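Local coordinates for protein beta sliding clamp (Caulobacter crescentus, PDB 5WCE) that probably tethers DNA polymerases and other proteins to DNA, giving them processivity, by closing around the DNA as a ring-shaped head-to-tail homodimer, at residues I144-K149 with A192-P197; N265-T270 with V321-E326; V280-T285 with A315-E320; R292-A297 with L305-M310; Q343-Q348 with V362-D367. All coordinates share one frame; numbering follows the deposited sequence. Where two conformers were deposited one is given.

Contact 1 of 5, residues I144-K149 with A192-P197; sequences IRLIDK and AEMPAP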
# COMPACT_ATOMS: atom_id res chain seq x y z
N ILE A 144 -15.73 -13.95 -14.97
CA ILE A 144 -14.49 -13.39 -14.46
C ILE A 144 -13.61 -12.97 -15.66
O ILE A 144 -13.07 -11.89 -15.63
CB ILE A 144 -13.74 -14.34 -13.49
CG1 ILE A 144 -14.41 -14.31 -12.10
CG2 ILE A 144 -12.25 -13.93 -13.34
CD1 ILE A 144 -13.86 -15.38 -11.13
N ARG A 145 -13.52 -13.81 -16.66
CA ARG A 145 -12.71 -13.50 -17.86
C ARG A 145 -13.29 -12.25 -18.57
O ARG A 145 -12.54 -11.34 -18.90
CB ARG A 145 -12.63 -14.69 -18.80
CG ARG A 145 -11.96 -14.41 -20.14
CD ARG A 145 -11.94 -15.62 -21.04
NE ARG A 145 -11.68 -15.23 -22.44
CZ ARG A 145 -12.60 -14.76 -23.28
NH1 ARG A 145 -13.87 -14.54 -22.89
NH2 ARG A 145 -12.26 -14.42 -24.53
N LEU A 146 -14.60 -12.19 -18.75
CA LEU A 146 -15.20 -11.01 -19.38
C LEU A 146 -14.81 -9.73 -18.71
O LEU A 146 -14.49 -8.73 -19.40
CB LEU A 146 -16.74 -11.11 -19.49
CG LEU A 146 -17.37 -12.16 -20.41
CD1 LEU A 146 -18.88 -11.99 -20.44
CD2 LEU A 146 -16.81 -12.16 -21.84
N ILE A 147 -14.82 -9.74 -17.37
CA ILE A 147 -14.48 -8.58 -16.61
C ILE A 147 -12.96 -8.30 -16.62
O ILE A 147 -12.52 -7.17 -16.93
CB ILE A 147 -15.03 -8.66 -15.15
CG1 ILE A 147 -16.55 -8.60 -15.18
CG2 ILE A 147 -14.47 -7.56 -14.29
CD1 ILE A 147 -17.21 -9.05 -13.87
N ASP A 148 -12.17 -9.31 -16.29
CA ASP A 148 -10.71 -9.09 -16.17
C ASP A 148 -10.04 -8.68 -17.51
O ASP A 148 -9.09 -7.89 -17.50
CB ASP A 148 -10.01 -10.29 -15.57
CG ASP A 148 -10.29 -10.47 -14.04
OD1 ASP A 148 -11.00 -9.61 -13.45
OD2 ASP A 148 -9.84 -11.51 -13.49
N LYS A 149 -10.54 -9.18 -18.61
CA LYS A 149 -10.07 -8.78 -19.95
C LYS A 149 -10.40 -7.35 -20.36
O LYS A 149 -9.80 -6.84 -21.30
CB LYS A 149 -10.59 -9.73 -21.01
CG LYS A 149 -10.15 -11.18 -20.87
CD LYS A 149 -8.72 -11.39 -21.36
CE LYS A 149 -8.41 -12.86 -21.43
NZ LYS A 149 -6.95 -13.05 -21.61
N ALA A 192 -14.26 -8.23 -24.90
CA ALA A 192 -14.15 -9.65 -24.62
C ALA A 192 -15.51 -10.30 -24.77
O ALA A 192 -16.55 -9.68 -24.47
CB ALA A 192 -13.57 -9.90 -23.26
N GLU A 193 -15.53 -11.52 -25.27
CA GLU A 193 -16.79 -12.19 -25.49
C GLU A 193 -16.69 -13.69 -25.27
O GLU A 193 -15.59 -14.26 -25.24
CB GLU A 193 -17.33 -11.86 -26.87
CG GLU A 193 -16.53 -12.52 -28.01
CD GLU A 193 -16.75 -11.93 -29.37
OE1 GLU A 193 -17.62 -11.05 -29.49
OE2 GLU A 193 -16.05 -12.40 -30.32
N MET A 194 -17.86 -14.29 -25.10
CA MET A 194 -18.02 -15.74 -24.90
C MET A 194 -19.27 -16.19 -25.62
O MET A 194 -20.11 -15.36 -25.95
CB MET A 194 -18.16 -16.05 -23.42
CG MET A 194 -19.43 -15.41 -22.76
SD MET A 194 -19.59 -15.70 -20.99
CE MET A 194 -20.09 -17.42 -21.11
N PRO A 195 -19.41 -17.52 -25.87
CA PRO A 195 -20.69 -18.01 -26.38
C PRO A 195 -21.80 -17.64 -25.40
O PRO A 195 -21.63 -17.79 -24.20
CB PRO A 195 -20.51 -19.54 -26.46
CG PRO A 195 -19.02 -19.76 -26.45
CD PRO A 195 -18.42 -18.60 -25.70
N ALA A 196 -22.92 -17.15 -25.93
CA ALA A 196 -24.00 -16.65 -25.07
C ALA A 196 -24.59 -17.80 -24.27
O ALA A 196 -25.02 -18.79 -24.86
CB ALA A 196 -25.07 -15.95 -25.89
N PRO A 197 -24.58 -17.70 -22.93
CA PRO A 197 -25.27 -18.71 -22.11
C PRO A 197 -26.72 -18.87 -22.52
O PRO A 197 -27.33 -17.95 -23.10
CB PRO A 197 -25.20 -18.16 -20.68
CG PRO A 197 -24.14 -17.14 -20.70
CD PRO A 197 -24.03 -16.62 -22.11

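Contact 2 of 5, residues N265-T270 with V321-E326; sequences NAKILT and VDYDGE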
# COMPACT_ATOMS: atom_id res chain seq x y z
N ASN A 265 -7.53 -3.03 -41.28
CA ASN A 265 -6.13 -2.60 -41.14
C ASN A 265 -5.17 -3.64 -41.75
O ASN A 265 -5.19 -4.77 -41.34
CB ASN A 265 -5.73 -2.38 -39.66
CG ASN A 265 -6.25 -1.08 -39.08
OD1 ASN A 265 -7.10 -0.41 -39.69
ND2 ASN A 265 -5.77 -0.71 -37.86
N ALA A 266 -4.35 -3.24 -42.71
CA ALA A 266 -3.60 -4.20 -43.56
C ALA A 266 -2.12 -4.32 -43.19
O ALA A 266 -1.49 -5.27 -43.62
CB ALA A 266 -3.72 -3.79 -45.04
N LYS A 267 -1.56 -3.40 -42.40
CA LYS A 267 -0.15 -3.50 -41.98
C LYS A 267 -0.12 -4.38 -40.72
O LYS A 267 -0.42 -3.90 -39.61
CB LYS A 267 0.47 -2.15 -41.71
CG LYS A 267 0.54 -1.25 -42.92
CD LYS A 267 1.11 0.10 -42.55
CE LYS A 267 1.41 0.96 -43.78
NZ LYS A 267 0.12 1.44 -44.30
N ILE A 268 0.19 -5.66 -40.91
CA ILE A 268 0.09 -6.62 -39.84
C ILE A 268 1.47 -6.94 -39.37
O ILE A 268 2.33 -7.23 -40.18
CB ILE A 268 -0.67 -7.87 -40.28
CG1 ILE A 268 -2.09 -7.43 -40.75
CG2 ILE A 268 -0.72 -8.89 -39.14
CD1 ILE A 268 -2.98 -8.51 -41.27
N LEU A 269 1.65 -6.94 -38.05
CA LEU A 269 2.92 -7.17 -37.42
C LEU A 269 2.72 -8.11 -36.22
O LEU A 269 1.80 -7.93 -35.46
CB LEU A 269 3.37 -5.76 -36.98
CG LEU A 269 4.61 -5.48 -36.20
CD1 LEU A 269 4.95 -4.01 -36.44
CD2 LEU A 269 4.46 -5.86 -34.71
N THR A 270 3.59 -9.08 -36.06
CA THR A 270 3.58 -9.97 -34.91
C THR A 270 4.89 -9.84 -34.14
O THR A 270 5.99 -9.66 -34.71
CB THR A 270 3.36 -11.44 -35.32
OG1 THR A 270 2.15 -11.55 -36.08
CG2 THR A 270 3.15 -12.31 -34.10
N VAL A 321 10.90 -7.63 -34.78
CA VAL A 321 9.49 -8.02 -34.94
C VAL A 321 9.34 -8.65 -36.32
O VAL A 321 10.23 -8.53 -37.16
CB VAL A 321 8.48 -6.87 -34.77
CG1 VAL A 321 8.65 -6.18 -33.41
CG2 VAL A 321 8.58 -5.87 -35.94
N ASP A 322 8.21 -9.34 -36.51
CA ASP A 322 7.83 -9.92 -37.77
C ASP A 322 6.93 -8.96 -38.55
O ASP A 322 5.68 -8.87 -38.29
CB ASP A 322 7.10 -11.24 -37.49
CG ASP A 322 6.96 -12.12 -38.72
OD1 ASP A 322 7.47 -11.80 -39.78
OD2 ASP A 322 6.44 -13.24 -38.57
N TYR A 323 7.53 -8.27 -39.53
CA TYR A 323 6.85 -7.30 -40.39
C TYR A 323 7.60 -7.07 -41.70
O TYR A 323 8.81 -6.93 -41.66
CB TYR A 323 6.72 -5.97 -39.62
CG TYR A 323 6.07 -4.86 -40.38
CD1 TYR A 323 4.73 -4.93 -40.70
CD2 TYR A 323 6.78 -3.72 -40.79
CE1 TYR A 323 4.09 -3.91 -41.40
CE2 TYR A 323 6.15 -2.71 -41.51
CZ TYR A 323 4.80 -2.78 -41.79
OH TYR A 323 4.12 -1.78 -42.49
N ASP A 324 6.90 -6.95 -42.82
CA ASP A 324 7.59 -6.61 -44.07
C ASP A 324 6.86 -5.61 -44.93
O ASP A 324 6.97 -5.62 -46.19
CB ASP A 324 7.87 -7.89 -44.90
CG ASP A 324 9.03 -7.71 -45.93
OD1 ASP A 324 9.92 -6.85 -45.75
OD2 ASP A 324 9.07 -8.44 -46.92
N GLY A 325 6.12 -4.72 -44.31
CA GLY A 325 5.44 -3.66 -45.04
C GLY A 325 6.20 -2.36 -45.12
O GLY A 325 7.43 -2.30 -44.88
N GLU A 326 5.46 -1.31 -45.42
CA GLU A 326 5.99 0.02 -45.54
C GLU A 326 6.41 0.50 -44.13
O GLU A 326 5.77 0.16 -43.17
CB GLU A 326 4.88 0.93 -46.08
CG GLU A 326 5.33 2.33 -46.40
CD GLU A 326 4.21 3.25 -46.86
OE1 GLU A 326 3.10 2.76 -47.16
OE2 GLU A 326 4.52 4.48 -46.94
O HOH W 1 4.16 -7.57 -42.96

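Contact 3 of 5, residues V280-T285 with A315-E320; sequences VDRVAT and AVEEVE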
# COMPACT_ATOMS: atom_id res chain seq x y z
N VAL A 280 9.15 -1.58 -23.88
CA VAL A 280 8.30 -0.41 -23.65
C VAL A 280 8.45 0.11 -22.22
O VAL A 280 8.60 1.29 -22.00
CB VAL A 280 6.81 -0.69 -23.92
CG1 VAL A 280 5.95 0.53 -23.57
CG2 VAL A 280 6.61 -1.04 -25.40
N ASP A 281 8.33 -0.79 -21.25
CA ASP A 281 8.48 -0.44 -19.85
C ASP A 281 9.85 0.18 -19.55
O ASP A 281 9.93 1.22 -18.87
CB ASP A 281 8.24 -1.71 -19.02
CG ASP A 281 8.16 -1.44 -17.54
OD1 ASP A 281 7.75 -0.35 -17.14
OD2 ASP A 281 8.55 -2.34 -16.78
N ARG A 282 10.93 -0.39 -20.10
CA ARG A 282 12.24 0.22 -19.97
C ARG A 282 12.33 1.65 -20.47
O ARG A 282 12.75 2.55 -19.72
CB ARG A 282 13.32 -0.59 -20.71
CG ARG A 282 14.02 -1.59 -19.87
CD ARG A 282 15.22 -2.14 -20.57
NE ARG A 282 14.81 -3.00 -21.68
CZ ARG A 282 14.40 -4.26 -21.57
NH1 ARG A 282 14.31 -4.86 -20.39
NH2 ARG A 282 14.06 -4.92 -22.68
N VAL A 283 11.97 1.87 -21.74
CA VAL A 283 12.14 3.20 -22.34
C VAL A 283 11.23 4.22 -21.67
O VAL A 283 11.61 5.39 -21.58
CB VAL A 283 11.99 3.20 -23.86
CG1 VAL A 283 13.10 2.39 -24.50
CG2 VAL A 283 10.64 2.70 -24.30
N ALA A 284 10.07 3.79 -21.17
CA ALA A 284 9.15 4.69 -20.47
C ALA A 284 9.64 5.17 -19.08
O ALA A 284 9.19 6.19 -18.57
CB ALA A 284 7.78 4.04 -20.32
N THR A 285 10.56 4.41 -18.51
CA THR A 285 11.24 4.78 -17.30
C THR A 285 11.93 6.10 -17.28
O THR A 285 12.19 6.58 -16.17
CB THR A 285 12.36 3.80 -16.94
OG1 THR A 285 11.82 2.49 -16.98
CG2 THR A 285 12.86 4.00 -15.52
N ALA A 315 15.22 7.93 -24.16
CA ALA A 315 15.44 6.48 -24.11
C ALA A 315 15.03 5.83 -25.40
O ALA A 315 13.89 6.05 -25.88
CB ALA A 315 14.64 5.87 -22.99
N VAL A 316 15.94 5.04 -25.99
CA VAL A 316 15.68 4.27 -27.20
C VAL A 316 15.95 2.78 -27.02
O VAL A 316 17.00 2.41 -26.45
CB VAL A 316 16.57 4.78 -28.32
CG1 VAL A 316 16.29 4.12 -29.65
CG2 VAL A 316 16.36 6.27 -28.45
N GLU A 317 15.08 1.95 -27.59
CA GLU A 317 15.34 0.51 -27.69
C GLU A 317 14.82 -0.09 -28.98
O GLU A 317 13.69 0.22 -29.39
CB GLU A 317 14.77 -0.25 -26.47
CG GLU A 317 15.01 -1.75 -26.50
CD GLU A 317 14.90 -2.41 -25.16
OE1 GLU A 317 14.78 -1.71 -24.12
OE2 GLU A 317 14.98 -3.66 -25.11
N GLU A 318 15.65 -0.93 -29.62
CA GLU A 318 15.21 -1.67 -30.82
C GLU A 318 14.72 -3.05 -30.43
O GLU A 318 15.30 -3.73 -29.57
CB GLU A 318 16.33 -1.83 -31.83
CG GLU A 318 16.97 -0.51 -32.20
CD GLU A 318 18.21 -0.65 -33.08
OE1 GLU A 318 18.77 -1.77 -33.17
OE2 GLU A 318 18.61 0.38 -33.66
N VAL A 319 13.59 -3.44 -31.02
CA VAL A 319 12.98 -4.76 -30.81
C VAL A 319 12.75 -5.39 -32.18
O VAL A 319 12.15 -4.76 -33.06
CB VAL A 319 11.65 -4.67 -30.06
CG1 VAL A 319 11.07 -6.08 -29.89
CG2 VAL A 319 11.84 -4.00 -28.69
N GLU A 320 13.26 -6.60 -32.37
CA GLU A 320 13.02 -7.36 -33.61
C GLU A 320 11.54 -7.81 -33.65
O GLU A 320 10.98 -8.22 -32.64
CB GLU A 320 14.00 -8.56 -33.74
CG GLU A 320 15.47 -8.11 -33.55
CD GLU A 320 15.84 -7.00 -34.55
OE1 GLU A 320 15.46 -7.16 -35.75
OE2 GLU A 320 16.45 -5.95 -34.17

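Contact 4 of 5, residues R292-A297 with L305-M310; sequences RSVKLA and LTVRNM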
# COMPACT_ATOMS: atom_id res chain seq x y z
N ARG A 292 2.88 9.38 -20.29
CA ARG A 292 4.15 9.11 -20.95
C ARG A 292 3.79 8.58 -22.33
O ARG A 292 3.14 7.59 -22.41
CB ARG A 292 4.96 7.97 -20.23
CG ARG A 292 5.31 8.16 -18.76
CD ARG A 292 4.41 7.35 -17.82
NE ARG A 292 4.81 5.95 -17.62
CZ ARG A 292 4.13 4.93 -18.12
NH1 ARG A 292 3.08 5.18 -18.84
NH2 ARG A 292 4.48 3.68 -17.90
N SER A 293 4.21 9.25 -23.39
CA SER A 293 4.04 8.72 -24.75
C SER A 293 5.31 8.00 -25.25
O SER A 293 6.43 8.43 -24.95
CB SER A 293 3.76 9.86 -25.69
OG SER A 293 2.51 10.44 -25.30
N VAL A 294 5.12 6.99 -26.10
CA VAL A 294 6.22 6.27 -26.73
C VAL A 294 6.03 6.30 -28.25
O VAL A 294 4.92 6.06 -28.75
CB VAL A 294 6.34 4.84 -26.17
CG1 VAL A 294 5.08 4.05 -26.33
CG2 VAL A 294 7.49 4.07 -26.80
N LYS A 295 7.12 6.59 -28.96
CA LYS A 295 7.16 6.51 -30.42
C LYS A 295 7.63 5.12 -30.89
O LYS A 295 8.62 4.63 -30.40
CB LYS A 295 8.10 7.58 -30.98
CG LYS A 295 8.19 7.57 -32.51
CD LYS A 295 9.07 8.77 -32.88
CE LYS A 295 9.43 8.86 -34.33
NZ LYS A 295 10.42 10.00 -34.40
N LEU A 296 6.90 4.53 -31.83
CA LEU A 296 7.21 3.24 -32.45
C LEU A 296 7.58 3.57 -33.89
O LEU A 296 6.70 4.00 -34.68
CB LEU A 296 6.01 2.29 -32.45
CG LEU A 296 5.58 1.53 -31.20
CD1 LEU A 296 5.31 2.49 -30.05
CD2 LEU A 296 4.38 0.63 -31.46
N ALA A 297 8.87 3.45 -34.22
CA ALA A 297 9.32 3.59 -35.59
C ALA A 297 9.39 2.17 -36.17
O ALA A 297 10.25 1.36 -35.80
CB ALA A 297 10.67 4.30 -35.63
N LEU A 305 11.79 1.89 -30.46
CA LEU A 305 11.01 2.61 -29.48
C LEU A 305 11.76 3.82 -28.98
O LEU A 305 12.92 3.69 -28.57
CB LEU A 305 10.67 1.70 -28.28
CG LEU A 305 9.85 0.45 -28.58
CD1 LEU A 305 9.94 -0.49 -27.36
CD2 LEU A 305 8.42 0.87 -28.93
N THR A 306 11.10 4.99 -28.95
CA THR A 306 11.68 6.19 -28.32
C THR A 306 10.72 6.84 -27.31
O THR A 306 9.55 7.02 -27.62
CB THR A 306 12.10 7.21 -29.38
OG1 THR A 306 13.00 6.60 -30.28
CG2 THR A 306 12.75 8.41 -28.76
N VAL A 307 11.22 7.18 -26.12
CA VAL A 307 10.51 8.00 -25.12
C VAL A 307 11.42 9.17 -24.77
O VAL A 307 12.66 9.04 -24.77
CB VAL A 307 10.15 7.21 -23.85
CG1 VAL A 307 9.47 8.07 -22.74
CG2 VAL A 307 9.21 6.10 -24.15
N ARG A 308 10.81 10.35 -24.58
CA ARG A 308 11.47 11.55 -24.11
C ARG A 308 10.66 12.09 -22.93
O ARG A 308 9.45 11.92 -22.87
CB ARG A 308 11.59 12.61 -25.19
CG ARG A 308 12.41 12.13 -26.40
CD ARG A 308 12.79 13.24 -27.37
NE ARG A 308 14.22 13.60 -27.34
CZ ARG A 308 14.83 14.36 -26.41
NH1 ARG A 308 14.18 14.87 -25.36
NH2 ARG A 308 16.11 14.61 -26.53
N ASN A 309 11.35 12.68 -21.96
CA ASN A 309 10.66 13.34 -20.87
C ASN A 309 10.72 14.85 -21.12
O ASN A 309 11.34 15.32 -22.10
CB ASN A 309 11.22 12.92 -19.50
CG ASN A 309 12.67 13.35 -19.27
OD1 ASN A 309 13.20 14.26 -19.94
ND2 ASN A 309 13.32 12.71 -18.32
N MET A 310 10.12 15.59 -20.19
CA MET A 310 10.06 17.04 -20.26
C MET A 310 11.27 17.75 -19.62
O MET A 310 11.16 18.92 -19.28
CB MET A 310 8.74 17.50 -19.59
CG MET A 310 7.52 17.19 -20.45
SD MET A 310 6.03 17.82 -19.67
CE MET A 310 6.27 19.59 -19.49
O HOH W 2 8.11 10.51 -25.64
O HOH W 3 6.64 11.13 -22.84
O HOH W 4 11.29 5.69 -32.38

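Contact 5 of 5, residues Q343-Q348 with V362-D367; sequences QIAGPQ and VVDPVD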
# COMPACT_ATOMS: atom_id res chain seq x y z
N GLN A 343 -2.75 -8.02 -21.05
CA GLN A 343 -3.90 -8.89 -21.28
C GLN A 343 -3.61 -10.05 -22.18
O GLN A 343 -4.35 -11.01 -22.17
CB GLN A 343 -5.08 -8.09 -21.86
CG GLN A 343 -5.61 -7.05 -20.90
CD GLN A 343 -6.15 -7.69 -19.63
OE1 GLN A 343 -6.68 -8.81 -19.65
NE2 GLN A 343 -5.95 -7.01 -18.51
N ILE A 344 -2.53 -9.99 -22.93
CA ILE A 344 -2.24 -11.00 -23.93
C ILE A 344 -1.86 -12.28 -23.18
O ILE A 344 -1.02 -12.25 -22.28
CB ILE A 344 -1.09 -10.49 -24.84
CG1 ILE A 344 -1.57 -9.28 -25.66
CG2 ILE A 344 -0.54 -11.59 -25.71
CD1 ILE A 344 -2.76 -9.48 -26.57
N ALA A 345 -2.48 -13.40 -23.57
CA ALA A 345 -2.42 -14.64 -22.77
C ALA A 345 -1.26 -15.57 -23.15
O ALA A 345 -0.99 -16.53 -22.43
CB ALA A 345 -3.75 -15.39 -22.89
N GLY A 346 -0.64 -15.36 -24.32
CA GLY A 346 0.43 -16.23 -24.79
C GLY A 346 1.68 -15.46 -25.16
O GLY A 346 1.75 -14.28 -24.91
N PRO A 347 2.61 -16.11 -25.87
CA PRO A 347 3.87 -15.42 -26.11
C PRO A 347 3.83 -14.33 -27.20
O PRO A 347 4.65 -13.44 -27.15
CB PRO A 347 4.83 -16.54 -26.50
CG PRO A 347 3.96 -17.62 -27.02
CD PRO A 347 2.70 -17.54 -26.19
N GLN A 348 2.93 -14.43 -28.17
CA GLN A 348 2.86 -13.41 -29.21
C GLN A 348 1.69 -12.44 -29.09
O GLN A 348 0.65 -12.76 -28.56
CB GLN A 348 2.78 -14.02 -30.61
CG GLN A 348 3.79 -15.11 -30.85
CD GLN A 348 4.32 -15.11 -32.27
OE1 GLN A 348 3.69 -15.67 -33.20
NE2 GLN A 348 5.52 -14.50 -32.44
N VAL A 362 -5.22 -4.67 -31.72
CA VAL A 362 -4.31 -5.68 -31.18
C VAL A 362 -5.14 -6.93 -30.93
O VAL A 362 -6.23 -6.86 -30.28
CB VAL A 362 -3.66 -5.21 -29.87
CG1 VAL A 362 -2.59 -6.20 -29.43
CG2 VAL A 362 -3.07 -3.82 -30.05
N VAL A 363 -4.67 -8.04 -31.46
CA VAL A 363 -5.35 -9.32 -31.28
C VAL A 363 -4.43 -10.31 -30.60
O VAL A 363 -3.20 -10.19 -30.66
CB VAL A 363 -5.96 -9.90 -32.56
CG1 VAL A 363 -7.06 -9.00 -33.15
CG2 VAL A 363 -4.96 -10.21 -33.58
N ASP A 364 -5.04 -11.27 -29.93
CA ASP A 364 -4.34 -12.25 -29.13
C ASP A 364 -4.46 -13.59 -29.87
O ASP A 364 -5.56 -14.17 -29.92
CB ASP A 364 -4.98 -12.40 -27.75
CG ASP A 364 -4.20 -13.34 -26.87
OD1 ASP A 364 -3.44 -14.21 -27.41
OD2 ASP A 364 -4.36 -13.26 -25.62
N PRO A 365 -3.34 -14.10 -30.42
CA PRO A 365 -3.44 -15.38 -31.18
C PRO A 365 -3.95 -16.60 -30.39
O PRO A 365 -4.40 -17.56 -31.02
CB PRO A 365 -2.01 -15.61 -31.70
CG PRO A 365 -1.37 -14.24 -31.69
CD PRO A 365 -1.98 -13.53 -30.51
N VAL A 366 -3.91 -16.59 -29.07
CA VAL A 366 -4.43 -17.70 -28.31
C VAL A 366 -5.81 -17.43 -27.71
O VAL A 366 -6.32 -18.27 -27.00
CB VAL A 366 -3.46 -18.18 -27.20
CG1 VAL A 366 -2.09 -18.51 -27.80
CG2 VAL A 366 -3.34 -17.20 -26.07
N ASP A 367 -6.39 -16.25 -27.98
CA ASP A 367 -7.78 -15.94 -27.57
C ASP A 367 -8.43 -15.08 -28.67
O ASP A 367 -8.33 -13.86 -28.63
CB ASP A 367 -7.81 -15.27 -26.19
CG ASP A 367 -9.20 -15.15 -25.60
OD1 ASP A 367 -10.18 -15.25 -26.35
OD2 ASP A 367 -9.31 -15.01 -24.36
O HOH W 5 -6.01 -11.84 -24.13
O HOH W 6 -0.84 -14.78 -27.25

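Contact 1 of 5, residues I144-K149 with A192-P197
A helix packs on a sheet in the central domain here: Arg145 and Leu146 of helix 140-148, with Lys149 just after them in the chain, meet Ala192, Glu193 and Met194 on strand 188-195, which runs nearly antiparallel to the helix. Arg145 is extended from CG to NE, with CG anti to its backbone N (chi1 173°). At its end Arg145 NH1 donates to Glu193 O at 2.9 Å, with an N-H...O angle of 153°. The nitrogen approaches from above the carbonyl plane, 54° out of it, and NH2 adds a weak bond to the same oxygen. Beside this polar grip Leu146 crosses Met194 at about a right angle, its CD1 3.8 Å from Met194 SD. The other branch covers the strand backbone: Leu146 CD2 is 3.6 Å from Ala192 O and 3.7 Å from Glu193 CA. Lys149 CB meets Ala192 CB at 3.7 Å before the lysine chain bends away. The Glu193 side chain leaves for a salt bridge with Arg180, while Arg145 NH2 forms another with Asp367. Val370 of strand 370-374 touches Arg145, Lys149 and Ala192, Met194 lies on Leu179 of strand 176-184, and Ile147 turns to helix 210-220.

Contact 2 of 5, residues N265-T270 with V321-E326
Tyr323 lies across Leu269 at about a right angle, its CB 4.0 Å from Leu269 CG. CG is anti to the backbone N (chi1 179°), and from there the ring runs beside strand 267-270 toward Lys267. CD1 is next: it comes within 3.4 Å of Ile268 O, which lies in the ring plane at its edge, while Leu269 CB approaches the same carbon obliquely. CE1 then meets Lys267 CB at 4.0 Å. At the tip OH sits 3.5 Å from Lys267 CD and donates to Glu326 O at 2.6 Å, in the carbonyl plane and on a lone pair, which fixes the far end of the ring. Over the ring centre lies Gly325 N, 3.3 Å above the plane. The residues 321-326 belong to the connection between strands 314-320 and 328-333 of the four-stranded sheet, and they meet an outermost strand of the eight-stranded sheet through one antiparallel bridge, the hydrogen-bonded pair Thr270 and Asp322. Thr270 N donates to Asp322 O at 3.1 Å, and Asp322 N to Thr270 O at 2.9 Å. Val321 CG2 fills in against Leu269 CG beside the bridge. At the other end Ala266 and Lys267 form a classic beta bulge against Phe353, and Lys267 NZ bonds to Ala354 O.

Contact 3 of 5, residues V280-T285 with A315-E320
Arg282 grips the carboxylate of Glu317 side-on in a two-nitrogen salt bridge. Arg282 NE donates to the syn lone pair of Glu317 OE1 at 2.8 Å, almost straight (172°), and Arg282 NH2 reaches Glu317 OE2 at 2.9 Å, also on the syn side. The two flat groups are nearly coplanar (24° apart), and the acid lies at the guanidinium edge, in its plane. Next to this pair, Val283 wedges its CG1 against Glu317 CB at 3.7 Å. Val283 CB stands 3.9 Å from Ala315 CB, and that methyl also comes within 3.4 Å of Val283 O. Glu317 extends fully beyond CG, whereas the chain of Arg282 bends at chi3 (-71°), which turns NE back toward the acid. This is helix 273-284 lying nearly antiparallel over strand 314-320, an outermost strand of its sheet within the chain and part of the dimer interface. Ala315, Val316 and Glu317 pair antiparallel with a strand of the second subunit, which carries the sheet across the interface. Arg282 NH1 bonds to Lys87 O of the second subunit, so one guanidinium serves both the fold and the dimer. Further along, Glu318 and Glu320 each form a salt bridge with Arg111 of the second subunit.

Contact 4 of 5, residues R292-A297 with L305-M310
The branch CD2 of Leu305 nestles against both Leu296 and Val294, two side chains on the same face of the neighbouring strand. It lies 3.7 Å from Leu296 CD1 and 4.0 Å from Val294 CG2. Leu296 and Leu305, a non-hydrogen-bonded pair, lie side by side and point the same way. Val307 supplies the next bump: its CG2 meets Val294 CB at 3.7 Å and touches Ser293 O at the same distance. Val294 CG2, anti to its backbone N (chi1 57° puts CG1 in the crowded position), leans on the backbone at Thr306 O. These contacts lie within the antiparallel hairpin of strands 293-299 and 302-308. Its hydrogen-bonded pair, Lys295 with Thr306, carries a bond from Lys295 N to Thr306 O of 2.8 Å and a return bond from Thr306 N to Lys295 O of 2.9 Å. Leu305 CA adds a C-H...O contact to Lys295 O at 3.3 Å. Toward Ser293 and Arg308 waters stand between the strands, one accepting from Arg308 N and another from Ser293 N. The apolar face is covered by helices: Phe276, Ala279 and Val280 lie on Leu305, and Leu337 on Val294.

Contact 5 of 5, residues Q343-Q348 with V362-D367
Asp364 OD2 takes two short bonds: Ala345 N donates to it at 2.8 Å (162°), and a water that also donates to Gln343 O reaches it at 2.6 Å. The backbone N-H comes from the syn side, tilted 32° from the carboxylate plane. The other oxygen is held as well: Val366 N donates to Asp364 OD1 at 2.9 Å from above the plane, and a second water, which gives its other proton to Gln348 O, lies 2.7 Å from Asp364 OD1. Four donors on a buried carboxylate probably favour its charged form. The Val366 bond makes an Asx turn, inside a type I beta turn from Asp364 to Asp367 at the far end of segment 362-367. The partner residues 343-348 lead from helix 334-343 into strand 348-353, so one aspartate and its two waters tie the turn to the helix-to-strand connection. Asp364 CG stands anti to its backbone N (chi1 -176°), and Ile344 slides past this side chain in the opposite direction, its CD1 3.9 Å from Asp364 CB. Beyond the carboxylate, Ala345 CB packs on Val366 CG2 at 3.7 Å, and the same methyl of Val366 touches Gly346 N. Near Gln348, Pro365 CD lies 3.4 Å from Gln348 O. Outside the two segments, Val370 of strand 370-374 packs on the Asp364 side chain, and Ala349 of strand 348-353 on Ile344.

How the contacts relate
Starting from the N terminus, contact 1 closes the first loop, within the central domain, and is complete before any other opens. Contact 2 then opens at 265-270 and closes the longest loop of the four contacts in the C-terminal domain. Contact 3 is nested inside it, and contact 4 inside contact 3, with none crossing. Contacts 3 and 4 share the four-stranded sheet, where strands 302-308 and 314-320 are neighbours, and their centres lie about 8 Å apart. Contact 5 follows in series and touches contact 2 through Gln348 and Thr270. It also meets contact 1. The eight-stranded sheet that contacts 1, 2 and 5 all reach is built from strands of the central and C-terminal domains.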